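Local coordinates for ofchtiv-allosamidin (PDB 6JMB), which is an insect group IV chitinase of glycosyl hydrolase family 18 that probably hydrolyses chitin and holds the inhibitor allosamidin in its binding pocket, at residues 100-105 and 147-152; 203-208 and 302-307; 308-313 and 319-324. All blocks are in the same frame, centred on the assembly; numbering follows the deposited sequence.

Interaction 1 of 3, residues 100-105 and 147-152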
loop_
_atom_site.group_PDB
_atom_site.type_symbol
_atom_site.label_atom_id
_atom_site.label_comp_id
_atom_site.label_asym_id
_atom_site.label_seq_id
_atom_site.Cartn_x
_atom_site.Cartn_y
_atom_site.Cartn_z
ATOM N N GLU A 100 -24.697 15.713 -6.282
ATOM C CA GLU A 100 -25.546 14.583 -6.644
ATOM C C GLU A 100 -24.726 13.316 -6.834
ATOM O O GLU A 100 -25.162 12.220 -6.460
ATOM C CB GLU A 100 -26.305 14.906 -7.932
ATOM C CG GLU A 100 -27.223 16.121 -7.832
ATOM C CD GLU A 100 -26.515 17.448 -8.105
ATOM O OE1 GLU A 100 -25.271 17.468 -8.265
ATOM O OE2 GLU A 100 -27.218 18.481 -8.160
ATOM N N TYR A 101 -23.536 13.447 -7.423
ATOM C CA TYR A 101 -22.688 12.281 -7.635
ATOM C C TYR A 101 -22.063 11.816 -6.325
ATOM O O TYR A 101 -21.932 10.610 -6.090
ATOM C CB TYR A 101 -21.609 12.591 -8.669
ATOM C CG TYR A 101 -22.110 12.872 -10.072
ATOM C CD1 TYR A 101 -23.413 12.561 -10.451
ATOM C CD2 TYR A 101 -21.270 13.446 -11.015
ATOM C CE1 TYR A 101 -23.864 12.818 -11.741
ATOM C CE2 TYR A 101 -21.709 13.705 -12.306
ATOM C CZ TYR A 101 -23.005 13.387 -12.660
ATOM O OH TYR A 101 -23.432 13.648 -13.945
ATOM N N ARG A 102 -21.671 12.752 -5.459
ATOM C CA ARG A 102 -21.195 12.362 -4.134
ATOM C C ARG A 102 -22.262 11.585 -3.378
ATOM O O ARG A 102 -21.975 10.555 -2.757
ATOM C CB ARG A 102 -20.786 13.598 -3.334
ATOM C CG ARG A 102 -19.547 14.295 -3.855
ATOM C CD ARG A 102 -18.948 15.220 -2.804
ATOM N NE ARG A 102 -19.901 16.203 -2.288
ATOM C CZ ARG A 102 -20.013 17.452 -2.732
ATOM N NH1 ARG A 102 -19.249 17.883 -3.726
ATOM N NH2 ARG A 102 -20.898 18.274 -2.185
ATOM N N GLN A 103 -23.503 12.074 -3.406
ATOM C CA GLN A 103 -24.579 11.379 -2.712
ATOM C C GLN A 103 -24.792 9.990 -3.297
ATOM O O GLN A 103 -24.992 9.018 -2.556
ATOM C CB GLN A 103 -25.861 12.206 -2.795
ATOM C CG GLN A 103 -27.054 11.560 -2.117
ATOM C CD GLN A 103 -28.314 12.394 -2.252
ATOM O OE1 GLN A 103 -28.957 12.404 -3.303
ATOM N NE2 GLN A 103 -28.672 13.101 -1.188
ATOM N N ASN A 104 -24.741 9.877 -4.625
ATOM C CA ASN A 104 -24.858 8.569 -5.264
ATOM C C ASN A 104 -23.728 7.643 -4.833
ATOM O O ASN A 104 -23.954 6.449 -4.591
ATOM C CB ASN A 104 -24.886 8.725 -6.785
ATOM C CG ASN A 104 -25.180 7.420 -7.505
ATOM O OD1 ASN A 104 -26.125 6.703 -7.157
ATOM N ND2 ASN A 104 -24.375 7.107 -8.512
ATOM N N PHE A 105 -22.507 8.175 -4.712
ATOM C CA PHE A 105 -21.409 7.328 -4.262
ATOM C C PHE A 105 -21.609 6.875 -2.824
ATOM O O PHE A 105 -21.376 5.708 -2.491
ATOM C CB PHE A 105 -20.055 8.018 -4.397
ATOM C CG PHE A 105 -18.946 7.174 -3.861
ATOM C CD1 PHE A 105 -18.585 6.007 -4.520
ATOM C CD2 PHE A 105 -18.340 7.473 -2.651
ATOM C CE1 PHE A 105 -17.599 5.182 -4.012
ATOM C CE2 PHE A 105 -17.351 6.648 -2.137
ATOM C CZ PHE A 105 -16.985 5.502 -2.818
ATOM N N LEU A 147 -15.092 13.179 2.014
ATOM C CA LEU A 147 -14.843 12.473 3.268
ATOM C C LEU A 147 -15.787 12.941 4.370
ATOM O O LEU A 147 -16.293 12.125 5.153
ATOM C CB LEU A 147 -13.386 12.658 3.695
ATOM C CG LEU A 147 -12.333 12.053 2.760
ATOM C CD1 LEU A 147 -10.935 12.450 3.228
ATOM C CD2 LEU A 147 -12.475 10.538 2.675
ATOM N N LYS A 148 -16.025 14.253 4.458
ATOM C CA LYS A 148 -16.965 14.778 5.447
ATOM C C LYS A 148 -18.346 14.152 5.277
ATOM O O LYS A 148 -18.980 13.731 6.254
ATOM C CB LYS A 148 -17.048 16.297 5.306
ATOM C CG LYS A 148 -18.068 16.952 6.220
ATOM C CD LYS A 148 -18.161 18.443 5.933
ATOM C CE LYS A 148 -19.137 19.131 6.870
ATOM N NZ LYS A 148 -19.431 20.525 6.432
ATOM N N GLU A 149 -18.824 14.079 4.033
ATOM C CA GLU A 149 -20.169 13.572 3.777
ATOM C C GLU A 149 -20.250 12.063 3.986
ATOM O O GLU A 149 -21.266 11.553 4.479
ATOM C CB GLU A 149 -20.621 13.997 2.380
ATOM C CG GLU A 149 -20.759 15.521 2.262
ATOM C CD GLU A 149 -21.150 15.998 0.879
ATOM O OE1 GLU A 149 -21.250 15.159 -0.034
ATOM O OE2 GLU A 149 -21.355 17.222 0.702
ATOM N N LEU A 150 -19.190 11.332 3.633
ATOM C CA LEU A 150 -19.144 9.906 3.946
ATOM C C LEU A 150 -19.208 9.679 5.450
ATOM O O LEU A 150 -19.968 8.830 5.931
ATOM C CB LEU A 150 -17.871 9.279 3.373
ATOM C CG LEU A 150 -17.885 8.952 1.879
ATOM C CD1 LEU A 150 -16.466 8.871 1.332
ATOM C CD2 LEU A 150 -18.638 7.647 1.595
ATOM N N ARG A 151 -18.424 10.443 6.213
ATOM C CA ARG A 151 -18.428 10.285 7.663
ATOM C C ARG A 151 -19.812 10.538 8.241
ATOM O O ARG A 151 -20.285 9.772 9.088
ATOM C CB ARG A 151 -17.405 11.229 8.294
ATOM C CG ARG A 151 -17.536 11.374 9.808
ATOM C CD ARG A 151 -17.396 10.037 10.516
ATOM N NE ARG A 151 -16.102 9.426 10.244
ATOM C CZ ARG A 151 -15.736 8.217 10.657
ATOM N NH1 ARG A 151 -16.575 7.468 11.363
ATOM N NH2 ARG A 151 -14.528 7.757 10.359
ATOM N N GLU A 152 -20.477 11.603 7.787
ATOM C CA GLU A 152 -21.800 11.930 8.309
ATOM C C GLU A 152 -22.779 10.781 8.105
ATOM O O GLU A 152 -23.558 10.450 9.009
ATOM C CB GLU A 152 -22.313 13.207 7.648
ATOM C CG GLU A 152 -21.686 14.463 8.232
ATOM C CD GLU A 152 -21.977 15.706 7.418
ATOM O OE1 GLU A 152 -22.557 15.584 6.317
ATOM O OE2 GLU A 152 -21.623 16.809 7.887
#

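Interaction 2 of 3, residues 203-208 and 302-307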
loop_
_atom_site.group_PDB
_atom_site.type_symbol
_atom_site.label_atom_id
_atom_site.label_comp_id
_atom_site.label_asym_id
_atom_site.label_seq_id
_atom_site.Cartn_x
_atom_site.Cartn_y
_atom_site.Cartn_z
ATOM N N THR A 203 18.874 3.463 -10.428
ATOM C CA THR A 203 18.342 2.553 -9.418
ATOM C C THR A 203 18.072 3.311 -8.125
ATOM O O THR A 203 18.706 4.324 -7.822
ATOM C CB THR A 203 19.342 1.429 -9.136
ATOM O OG1 THR A 203 20.577 1.996 -8.673
ATOM C CG2 THR A 203 19.596 0.596 -10.389
ATOM N N GLY A 204 17.109 2.814 -7.362
ATOM C CA GLY A 204 16.763 3.434 -6.097
ATOM C C GLY A 204 15.880 2.490 -5.316
ATOM O O GLY A 204 15.356 1.506 -5.851
ATOM N N HIS A 205 15.727 2.795 -4.038
ATOM C CA HIS A 205 15.001 1.903 -3.150
ATOM C C HIS A 205 13.505 2.163 -3.206
ATOM O O HIS A 205 13.050 3.307 -3.309
ATOM C CB HIS A 205 15.501 2.031 -1.713
ATOM C CG HIS A 205 16.957 1.721 -1.560
ATOM N ND1 HIS A 205 17.506 0.510 -1.922
ATOM C CD2 HIS A 205 17.979 2.473 -1.089
ATOM C CE1 HIS A 205 18.805 0.528 -1.673
ATOM N NE2 HIS A 205 19.116 1.707 -1.165
ATOM N N ASN A 206 12.748 1.078 -3.125
ATOM C CA ASN A 206 11.295 1.166 -3.107
ATOM C C ASN A 206 10.814 1.853 -1.835
ATOM O O ASN A 206 9.866 2.650 -1.870
ATOM C CB ASN A 206 10.750 -0.260 -3.215
ATOM C CG ASN A 206 9.247 -0.325 -3.357
ATOM O OD1 ASN A 206 8.614 0.537 -3.969
ATOM N ND2 ASN A 206 8.665 -1.385 -2.811
ATOM N N ALA A 207 11.473 1.583 -0.711
ATOM C CA ALA A 207 11.058 2.158 0.562
ATOM C C ALA A 207 12.259 2.406 1.464
ATOM O O ALA A 207 12.347 1.832 2.556
ATOM C CB ALA A 207 10.049 1.229 1.244
ATOM N N PRO A 208 13.191 3.269 1.069
ATOM C CA PRO A 208 14.306 3.589 1.967
ATOM C C PRO A 208 13.789 4.334 3.188
ATOM O O PRO A 208 12.913 5.193 3.081
ATOM C CB PRO A 208 15.191 4.498 1.109
ATOM C CG PRO A 208 14.220 5.195 0.197
ATOM C CD PRO A 208 13.097 4.210 -0.067
ATOM N N GLN A 302 23.202 -6.978 -0.802
ATOM C CA GLN A 302 23.889 -6.013 0.039
ATOM C C GLN A 302 22.868 -5.216 0.835
ATOM O O GLN A 302 21.696 -5.116 0.468
ATOM C CB GLN A 302 24.795 -5.080 -0.787
ATOM C CG GLN A 302 26.090 -5.761 -1.254
ATOM C CD GLN A 302 26.924 -4.897 -2.177
ATOM O OE1 GLN A 302 26.424 -3.952 -2.792
ATOM N NE2 GLN A 302 28.204 -5.225 -2.288
ATOM N N THR A 303 23.319 -4.672 1.954
ATOM C CA THR A 303 22.506 -3.786 2.764
ATOM C C THR A 303 22.973 -2.360 2.513
ATOM O O THR A 303 24.172 -2.071 2.598
ATOM C CB THR A 303 22.675 -4.119 4.246
ATOM O OG1 THR A 303 22.104 -5.403 4.514
ATOM C CG2 THR A 303 21.991 -3.066 5.115
ATOM N N ASP A 304 22.037 -1.482 2.173
ATOM C CA ASP A 304 22.317 -0.053 2.194
ATOM C C ASP A 304 22.178 0.382 3.647
ATOM O O ASP A 304 21.064 0.437 4.181
ATOM C CB ASP A 304 21.329 0.688 1.298
ATOM C CG ASP A 304 21.620 2.181 1.205
ATOM O OD1 ASP A 304 22.114 2.770 2.187
ATOM O OD2 ASP A 304 21.327 2.778 0.147
ATOM N N ASN A 305 23.312 0.640 4.307
ATOM C CA ASN A 305 23.299 0.950 5.731
ATOM C C ASN A 305 22.995 2.411 6.017
ATOM O O ASN A 305 22.978 2.809 7.185
ATOM C CB ASN A 305 24.620 0.532 6.389
ATOM C CG ASN A 305 24.457 0.187 7.853
ATOM O OD1 ASN A 305 23.345 -0.034 8.338
ATOM N ND2 ASN A 305 25.576 0.144 8.573
ATOM N N LEU A 306 22.765 3.216 4.982
ATOM C CA LEU A 306 22.181 4.533 5.177
ATOM C C LEU A 306 20.657 4.445 5.167
ATOM O O LEU A 306 19.989 4.967 6.069
ATOM C CB LEU A 306 22.671 5.483 4.080
ATOM C CG LEU A 306 24.183 5.701 3.997
ATOM C CD1 LEU A 306 24.536 6.587 2.813
ATOM C CD2 LEU A 306 24.688 6.312 5.290
ATOM N N ALA A 307 20.105 3.742 4.174
ATOM C CA ALA A 307 18.662 3.647 3.982
ATOM C C ALA A 307 18.018 2.521 4.780
ATOM O O ALA A 307 16.788 2.507 4.924
ATOM C CB ALA A 307 18.347 3.459 2.495
#

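Interaction 3 of 3, residues 308-313 and 319-324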
loop_
_atom_site.group_PDB
_atom_site.type_symbol
_atom_site.label_atom_id
_atom_site.label_comp_id
_atom_site.label_asym_id
_atom_site.label_seq_id
_atom_site.Cartn_x
_atom_site.Cartn_y
_atom_site.Cartn_z
ATOM N N LYS A 308 18.814 1.579 5.291
ATOM C CA LYS A 308 18.337 0.463 6.121
ATOM C C LYS A 308 17.487 -0.530 5.327
ATOM O O LYS A 308 16.509 -1.077 5.841
ATOM C CB LYS A 308 17.618 0.917 7.399
ATOM C CG LYS A 308 18.275 2.097 8.108
ATOM C CD LYS A 308 19.692 1.773 8.545
ATOM C CE LYS A 308 20.321 2.991 9.196
ATOM N NZ LYS A 308 21.727 2.716 9.622
ATOM N N VAL A 309 17.866 -0.776 4.075
ATOM C CA VAL A 309 17.133 -1.710 3.213
ATOM C C VAL A 309 18.119 -2.503 2.382
ATOM O O VAL A 309 19.226 -2.043 2.072
ATOM C CB VAL A 309 16.153 -0.979 2.268
ATOM C CG1 VAL A 309 14.968 -0.428 3.045
ATOM C CG2 VAL A 309 16.869 0.115 1.491
ATOM N N PRO A 310 17.726 -3.712 1.987
ATOM C CA PRO A 310 18.583 -4.536 1.133
ATOM C C PRO A 310 18.324 -4.275 -0.343
ATOM O O PRO A 310 17.272 -3.783 -0.757
ATOM C CB PRO A 310 18.119 -5.955 1.479
ATOM C CG PRO A 310 16.638 -5.777 1.683
ATOM C CD PRO A 310 16.498 -4.431 2.382
ATOM N N TYR A 311 19.315 -4.640 -1.144
ATOM C CA TYR A 311 19.153 -4.678 -2.587
ATOM C C TYR A 311 20.013 -5.813 -3.112
ATOM O O TYR A 311 20.904 -6.309 -2.417
ATOM C CB TYR A 311 19.507 -3.333 -3.243
ATOM C CG TYR A 311 20.936 -2.887 -3.027
ATOM C CD1 TYR A 311 21.338 -2.308 -1.829
ATOM C CD2 TYR A 311 21.890 -3.046 -4.026
ATOM C CE1 TYR A 311 22.649 -1.901 -1.630
ATOM C CE2 TYR A 311 23.200 -2.641 -3.834
ATOM C CZ TYR A 311 23.570 -2.074 -2.641
ATOM O OH TYR A 311 24.881 -1.672 -2.457
ATOM N N ALA A 312 19.739 -6.232 -4.342
ATOM C CA ALA A 312 20.420 -7.384 -4.906
ATOM C C ALA A 312 20.722 -7.128 -6.370
ATOM O O ALA A 312 19.981 -6.424 -7.060
ATOM C CB ALA A 312 19.581 -8.658 -4.756
ATOM N N PHE A 313 21.821 -7.702 -6.848
ATOM C CA PHE A 313 22.149 -7.560 -8.257
ATOM C C PHE A 313 22.757 -8.843 -8.802
ATOM O O PHE A 313 23.357 -9.637 -8.072
ATOM C CB PHE A 313 23.051 -6.350 -8.550
ATOM C CG PHE A 313 24.319 -6.324 -7.758
ATOM C CD1 PHE A 313 25.450 -6.976 -8.221
ATOM C CD2 PHE A 313 24.384 -5.641 -6.555
ATOM C CE1 PHE A 313 26.628 -6.950 -7.498
ATOM C CE2 PHE A 313 25.563 -5.607 -5.825
ATOM C CZ PHE A 313 26.683 -6.264 -6.299
ATOM N N VAL A 319 17.694 -5.155 -8.017
ATOM C CA VAL A 319 16.391 -5.304 -7.378
ATOM C C VAL A 319 16.433 -4.654 -6.001
ATOM O O VAL A 319 17.304 -4.971 -5.185
ATOM C CB VAL A 319 16.006 -6.791 -7.250
ATOM C CG1 VAL A 319 14.676 -6.947 -6.507
ATOM C CG2 VAL A 319 15.927 -7.447 -8.614
ATOM N N SER A 320 15.492 -3.750 -5.745
ATOM C CA SER A 320 15.240 -3.242 -4.404
ATOM C C SER A 320 14.114 -4.064 -3.789
ATOM O O SER A 320 13.105 -4.325 -4.450
ATOM C CB SER A 320 14.801 -1.784 -4.494
ATOM O OG SER A 320 14.080 -1.401 -3.342
ATOM N N PHE A 321 14.283 -4.480 -2.536
ATOM C CA PHE A 321 13.241 -5.253 -1.869
ATOM C C PHE A 321 13.298 -4.986 -0.371
ATOM O O PHE A 321 14.140 -4.228 0.115
ATOM C CB PHE A 321 13.333 -6.747 -2.208
ATOM C CG PHE A 321 14.556 -7.436 -1.658
ATOM C CD1 PHE A 321 15.815 -7.188 -2.180
ATOM C CD2 PHE A 321 14.435 -8.359 -0.625
ATOM C CE1 PHE A 321 16.936 -7.841 -1.674
ATOM C CE2 PHE A 321 15.549 -9.020 -0.127
ATOM C CZ PHE A 321 16.799 -8.757 -0.647
ATOM N N ASP A 322 12.370 -5.599 0.358
ATOM C CA ASP A 322 12.362 -5.533 1.809
ATOM C C ASP A 322 12.272 -6.944 2.368
ATOM O O ASP A 322 11.549 -7.788 1.827
ATOM C CB ASP A 322 11.209 -4.657 2.311
ATOM C CG ASP A 322 11.591 -3.189 2.375
ATOM O OD1 ASP A 322 12.207 -2.788 3.386
ATOM O OD2 ASP A 322 11.310 -2.436 1.410
ATOM N N ASN A 323 13.027 -7.201 3.433
ATOM C CA ASN A 323 13.114 -8.521 4.046
ATOM C C ASN A 323 12.762 -8.410 5.530
ATOM O O ASN A 323 12.317 -7.365 5.999
ATOM C CB ASN A 323 14.484 -9.155 3.783
ATOM C CG ASN A 323 15.640 -8.323 4.314
ATOM O OD1 ASN A 323 15.451 -7.377 5.082
ATOM N ND2 ASN A 323 16.857 -8.688 3.907
ATOM N N VAL A 324 12.978 -9.495 6.276
ATOM C CA VAL A 324 12.627 -9.485 7.696
ATOM C C VAL A 324 13.413 -8.413 8.441
ATOM O O VAL A 324 12.862 -7.687 9.276
ATOM C CB VAL A 324 12.819 -10.885 8.308
ATOM C CG1 VAL A 324 12.878 -10.814 9.842
ATOM C CG2 VAL A 324 11.714 -11.825 7.828
HETATM O O HOH W 1 15.712 -1.583 -1.197
#

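Interaction 1 of 3, residues 100-105 and 147-152
Arg102 of helix 99-116 reaches across to Glu149 of helix 138-154, and the same two residues form the nearest CA pair of the segments, 8.1 Å apart. The guanidinium takes hold of the carboxylate side-on, one nitrogen to each oxygen. Arg102 NE gives a 2.8 Å hydrogen bond to Glu149 OE1 that is nearly straight, with an N-H...O angle of 165°. From Arg102 NH2 a longer and more bent bond runs 3.1 Å to Glu149 OE2, and together they make a salt bridge. The grip is not flat: guanidinium and carboxylate planes stand 56° apart. OE1 lies in the guanidinium plane yet is approached from above its own carboxylate plane, whereas OE2 is met on its syn side with a tilt. A bend in the arginine chain at chi3 (-55°) presents the NE edge to a glutamate that runs extended beyond CG, and the two side chains cross at about a right angle. Arg102 NH1 bonds to Ala96 O, so each of the three guanidinium nitrogens has a partner and the group's rotation is fixed.

Further along, Phe105 supplies the apolar half. Its ring atom CE2 comes within 4.1 Å of Leu150 CD2 at an oblique approach. Phe105 also touches Met95 of helix 90-97, while Leu150 packs on Leu161 of barrel strand 160-165, placing the leucine beside the barrel wall. Only 167 Å² is buried between the segments, a modest contact of neighbouring helices in the outer ring of the family 18 TIM barrel.

Interaction 2 of 3, residues 203-208 and 302-307
A histidine-carboxylate hydrogen bond, combined with an Asx turn on the acceptor, joins the loop that follows strand 187-190 to the end of strand 300-304. His205 NE2 is the donor and Asp304 OD2 the acceptor, 2.8 Å apart with an N-H...O angle of 158°. The oxygen sits at the edge of the imidazole, in the ring plane, but the carboxylate is turned 66° against that ring, and OD2 is met on its anti side with some tilt. In Asp304, CG anti to the backbone N (chi1 -176°) carries the carboxylate toward the histidine, and its turn about CB-CG leaves OD2 for His205 and OD1 for the backbone of its own turn. Asp304 OD1 accepts from Leu306 N at 2.9 Å, nearly along the C-O bond, and from Ala307 N at 3.0 Å, from above the carboxylate plane. The first bond defines the Asx turn and the second widens it to an Asx motif, which reverses the chain where strand 300-304 ends and strand 309-314 is about to begin. In family 18 enzymes with this topology, such strands belong to the insertion domain set on the TIM barrel after its seventh strand. Because Asp304 OD2 also accepts from Glu213 N, four donors grip this buried carboxylate, which would probably favour its ionised form.

The turn also brings Ala307 up against the loop, and Pro208 and Ala307 have the nearest CA atoms of the two segments, 4.8 Å apart. The Ala307 methyl CB meets Pro208 CB at 3.6 Å and, obliquely, His205 CD2 at 3.7 Å, so one small group packs beside both loop residues. Val309 and Trp318 also touch His205, and Ser212 adjoins both His205 and Ala307.

Interaction 3 of 3, residues 308-313 and 319-324
Pro310 points its CG at the face of the Phe321 ring in the tight part of this contact: CG stands 3.8 Å from the centroid and 11° off the ring normal, a CH-pi contact. Phe321 CG sits between the backbone N and the carbonyl carbon (chi1 67°), bringing the ring to the proline. Pro310 CB adds a 3.8 Å approach to Phe321 CZ, and the amide of Asn323 slides past the proline, ND2 being 3.7 Å from Pro310 CG. Asn323 OD1 caps Ser326 N of helix 324-336. Without the Phe321 ring, as with an alanine here, Pro310 CG and CB would probably lose the surface they pack on. In the antiparallel beta hairpin these segments form, Ala312 and Val319 are the hydrogen-bonded pair, Ala312 N to Val319 O 2.9 Å and Val319 N to Ala312 O 2.8 Å; Tyr311 and Ser320 follow as a non-hydrogen-bonded pair. Beyond them no further bridge forms, consistent with Pro310 having no N-H to give, and the packing is looser. A water donates to Pro310 O at 2.7 Å and bonds with Ser320 OG, which takes the N-H of Asn206; Val309 CG1 meets Asp322 OD1, held by Ser326 OG and Lys330 NZ (salt bridge), at 3.6 Å.

How the interactions relate
Interactions 2 and 3 form one continuous region, their centres about 7 Å apart, whereas the centre of interaction 1 lies about 41 Å from either, on the opposite side of the chain's centre. Between the two neighbours, Asn206 N meets Ser320 OG at 2.8 Å, a probable hydrogen bond, and His205 CG packs on Val309 CG2 at 3.4 Å. A weak hydrogen bond between Tyr311 OH and Gln302 OE1 links their adjacent strands. None of the three touches the inhibitor: Phe105 and Pro208 each have side chains about 13 Å from allosamizoline, and Asp322 about 12 Å. One second-shell link is that Asn206 OD1 accepts from the backbone N of Asp194, a pocket residue.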